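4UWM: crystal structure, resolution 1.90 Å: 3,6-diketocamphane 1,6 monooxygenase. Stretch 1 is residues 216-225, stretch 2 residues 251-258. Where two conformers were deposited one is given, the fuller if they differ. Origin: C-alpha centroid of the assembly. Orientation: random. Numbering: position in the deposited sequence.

Stretch 1, residues 216-225: RNFKPVSIFS
Stretch 2, residues 251-258: SRHAVSHT

Arg252 reaches back past the start of a parallel strand pair and clasps a carbonyl at a helix end: its NH1 and NH2 both donate to Asn217 O, at 3.1 and 3.0 Å, with Asn217 O near the guanidinium plane. Asn217 (phi/psi 66/30) closes the preceding helix in a Schellman motif; Arg252 takes chi1 to chi3 m, t, p, with chi4 -151°. In return, Lys219 (t, t, t, p) sends NZ to Arg252 O at 2.7 Å, so each long side chain bonds the other stretch's backbone.

Strand 219-223 and the strand that begins at Ala254 run parallel, their axes 19° apart, with Val221 beside Ala254, Ser222 beside Val255 and Ile223 beside Ser256 (CA to CA 4.7-4.8 Å). Four backbone hydrogen bonds follow, the donor alternating between the strands: Ala254 N to Pro220 O 3.1 Å, Ser222 N to Ala254 O 2.8 Å, Ser256 N to Ser222 O 2.8 Å, Phe224 N to Ser256 O 3.0 Å.

Val221, Ile223, Ala254 and Ser256 share one face; Ile223 CD1 (m, m) lies 3.9 Å from Ser256 CB. On the other face, Ser222 OG (m) hydrogen-bonds His253 NE2 (chi1 t) at 2.8 Å, at the edge of the imidazole, near its plane. At the last rung, Phe224 (chi1 t) places CB 4.0 Å from Val255 CG1 and over the His257 ring (chi1 m), 3.9 Å from its centroid, a CH-pi contact; the two rings meet obliquely, planes at 32°.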

# COMPACT_ATOMS: atom_id res chain seq x y z
N ARG A 216 -25.18 6.33 -11.12
CA ARG A 216 -24.68 5.05 -10.60
C ARG A 216 -24.99 4.83 -9.11
O ARG A 216 -24.63 3.81 -8.54
CB ARG A 216 -23.17 4.91 -10.86
CG ARG A 216 -22.74 5.00 -12.31
CD ARG A 216 -22.95 3.70 -13.07
NE ARG A 216 -22.44 3.78 -14.44
CZ ARG A 216 -21.39 3.10 -14.90
NH1 ARG A 216 -20.74 2.26 -14.10
NH2 ARG A 216 -21.00 3.24 -16.16
N ASN A 217 -25.65 5.80 -8.49
CA ASN A 217 -25.96 5.71 -7.07
C ASN A 217 -24.69 5.74 -6.19
O ASN A 217 -24.66 5.16 -5.10
CB ASN A 217 -26.80 4.45 -6.78
CG ASN A 217 -27.60 4.58 -5.50
OD1 ASN A 217 -27.98 5.68 -5.10
ND2 ASN A 217 -27.87 3.45 -4.86
N PHE A 218 -23.66 6.43 -6.68
CA PHE A 218 -22.43 6.66 -5.90
C PHE A 218 -22.63 7.73 -4.82
O PHE A 218 -23.60 8.50 -4.87
CB PHE A 218 -21.28 7.06 -6.82
CG PHE A 218 -20.84 5.97 -7.77
CD1 PHE A 218 -21.12 4.63 -7.50
CD2 PHE A 218 -20.11 6.29 -8.92
CE1 PHE A 218 -20.71 3.64 -8.37
CE2 PHE A 218 -19.69 5.29 -9.79
CZ PHE A 218 -19.98 3.97 -9.51
N LYS A 219 -21.71 7.80 -3.87
CA LYS A 219 -21.70 8.83 -2.84
C LYS A 219 -21.12 10.13 -3.42
O LYS A 219 -20.01 10.12 -3.95
CB LYS A 219 -20.90 8.32 -1.64
CG LYS A 219 -20.61 9.34 -0.54
CD LYS A 219 -19.78 8.70 0.57
CE LYS A 219 -19.49 9.67 1.70
NZ LYS A 219 -20.72 9.99 2.48
N PRO A 220 -21.88 11.25 -3.35
CA PRO A 220 -21.33 12.50 -3.86
C PRO A 220 -20.47 13.24 -2.80
O PRO A 220 -20.83 13.29 -1.62
CB PRO A 220 -22.59 13.30 -4.22
CG PRO A 220 -23.58 12.88 -3.17
CD PRO A 220 -23.29 11.41 -2.91
N VAL A 221 -19.34 13.80 -3.22
CA VAL A 221 -18.46 14.57 -2.33
C VAL A 221 -18.24 15.91 -3.01
O VAL A 221 -17.82 15.96 -4.15
CB VAL A 221 -17.09 13.85 -2.08
CG1 VAL A 221 -16.25 14.62 -1.05
CG2 VAL A 221 -17.29 12.43 -1.60
N SER A 222 -18.55 17.00 -2.31
CA SER A 222 -18.37 18.33 -2.87
C SER A 222 -17.37 19.12 -2.04
O SER A 222 -17.34 18.99 -0.81
CB SER A 222 -19.71 19.09 -2.88
OG SER A 222 -20.72 18.41 -3.63
N ILE A 223 -16.56 19.93 -2.71
CA ILE A 223 -15.72 20.91 -2.03
C ILE A 223 -16.52 22.21 -1.98
O ILE A 223 -16.94 22.72 -3.01
CB ILE A 223 -14.38 21.14 -2.77
CG1 ILE A 223 -13.71 19.81 -3.18
CG2 ILE A 223 -13.46 22.02 -1.94
CD1 ILE A 223 -13.18 18.94 -2.05
N PHE A 224 -16.74 22.75 -0.78
CA PHE A 224 -17.58 23.96 -0.69
C PHE A 224 -16.95 25.12 -1.41
O PHE A 224 -15.82 25.51 -1.10
CB PHE A 224 -17.91 24.36 0.74
CG PHE A 224 -18.83 25.55 0.83
CD1 PHE A 224 -20.16 25.44 0.44
CD2 PHE A 224 -18.37 26.77 1.29
CE1 PHE A 224 -21.02 26.53 0.52
CE2 PHE A 224 -19.22 27.87 1.37
CZ PHE A 224 -20.55 27.75 0.99
N SER A 225 -17.68 25.67 -2.37
CA SER A 225 -17.18 26.75 -3.21
C SER A 225 -18.20 27.89 -3.38
O SER A 225 -18.05 28.72 -4.27
CB SER A 225 -16.72 26.21 -4.57
OG SER A 225 -17.82 25.89 -5.40
N SER A 251 -28.15 12.47 3.18
CA SER A 251 -27.24 12.07 4.26
C SER A 251 -25.95 11.40 3.76
O SER A 251 -24.99 11.25 4.50
CB SER A 251 -27.95 11.19 5.28
OG SER A 251 -28.32 9.96 4.70
N ARG A 252 -25.93 11.01 2.49
CA ARG A 252 -24.74 10.43 1.87
C ARG A 252 -23.83 11.52 1.30
O ARG A 252 -22.65 11.27 1.04
CB ARG A 252 -25.14 9.43 0.77
CG ARG A 252 -25.91 8.21 1.27
CD ARG A 252 -26.22 7.24 0.13
NE ARG A 252 -25.02 6.68 -0.51
CZ ARG A 252 -24.94 6.29 -1.78
NH1 ARG A 252 -25.99 6.39 -2.59
NH2 ARG A 252 -23.80 5.79 -2.26
N HIS A 253 -24.38 12.72 1.10
CA HIS A 253 -23.61 13.85 0.60
C HIS A 253 -22.57 14.30 1.62
O HIS A 253 -22.91 14.54 2.79
CB HIS A 253 -24.54 15.00 0.22
CG HIS A 253 -23.91 16.03 -0.67
ND1 HIS A 253 -24.55 17.20 -1.01
CD2 HIS A 253 -22.71 16.07 -1.28
CE1 HIS A 253 -23.77 17.91 -1.80
NE2 HIS A 253 -22.64 17.25 -1.99
N ALA A 254 -21.31 14.36 1.20
CA ALA A 254 -20.22 14.86 2.05
C ALA A 254 -19.71 16.17 1.47
O ALA A 254 -19.52 16.29 0.26
CB ALA A 254 -19.10 13.83 2.17
N VAL A 255 -19.54 17.16 2.34
CA VAL A 255 -19.14 18.49 1.90
C VAL A 255 -17.93 18.93 2.70
O VAL A 255 -17.96 18.94 3.93
CB VAL A 255 -20.28 19.54 2.06
CG1 VAL A 255 -19.82 20.90 1.53
CG2 VAL A 255 -21.52 19.10 1.31
N SER A 256 -16.87 19.29 1.98
CA SER A 256 -15.60 19.68 2.58
C SER A 256 -15.57 21.18 2.87
O SER A 256 -15.87 21.99 1.98
CB SER A 256 -14.45 19.27 1.66
OG SER A 256 -13.22 19.83 2.08
N HIS A 257 -15.19 21.54 4.09
CA HIS A 257 -15.12 22.92 4.55
C HIS A 257 -13.82 23.09 5.32
O HIS A 257 -13.33 22.13 5.93
CB HIS A 257 -16.25 23.24 5.54
CG HIS A 257 -17.61 23.38 4.93
ND1 HIS A 257 -18.07 24.56 4.39
CD2 HIS A 257 -18.62 22.49 4.79
CE1 HIS A 257 -19.30 24.39 3.93
NE2 HIS A 257 -19.66 23.14 4.17
N THR A 258 -13.30 24.32 5.32
CA THR A 258 -12.26 24.72 6.26
C THR A 258 -12.97 25.11 7.56
O THR A 258 -13.85 25.97 7.56
CB THR A 258 -11.45 25.89 5.69
OG1 THR A 258 -10.89 25.50 4.43
CG2 THR A 258 -10.35 26.33 6.65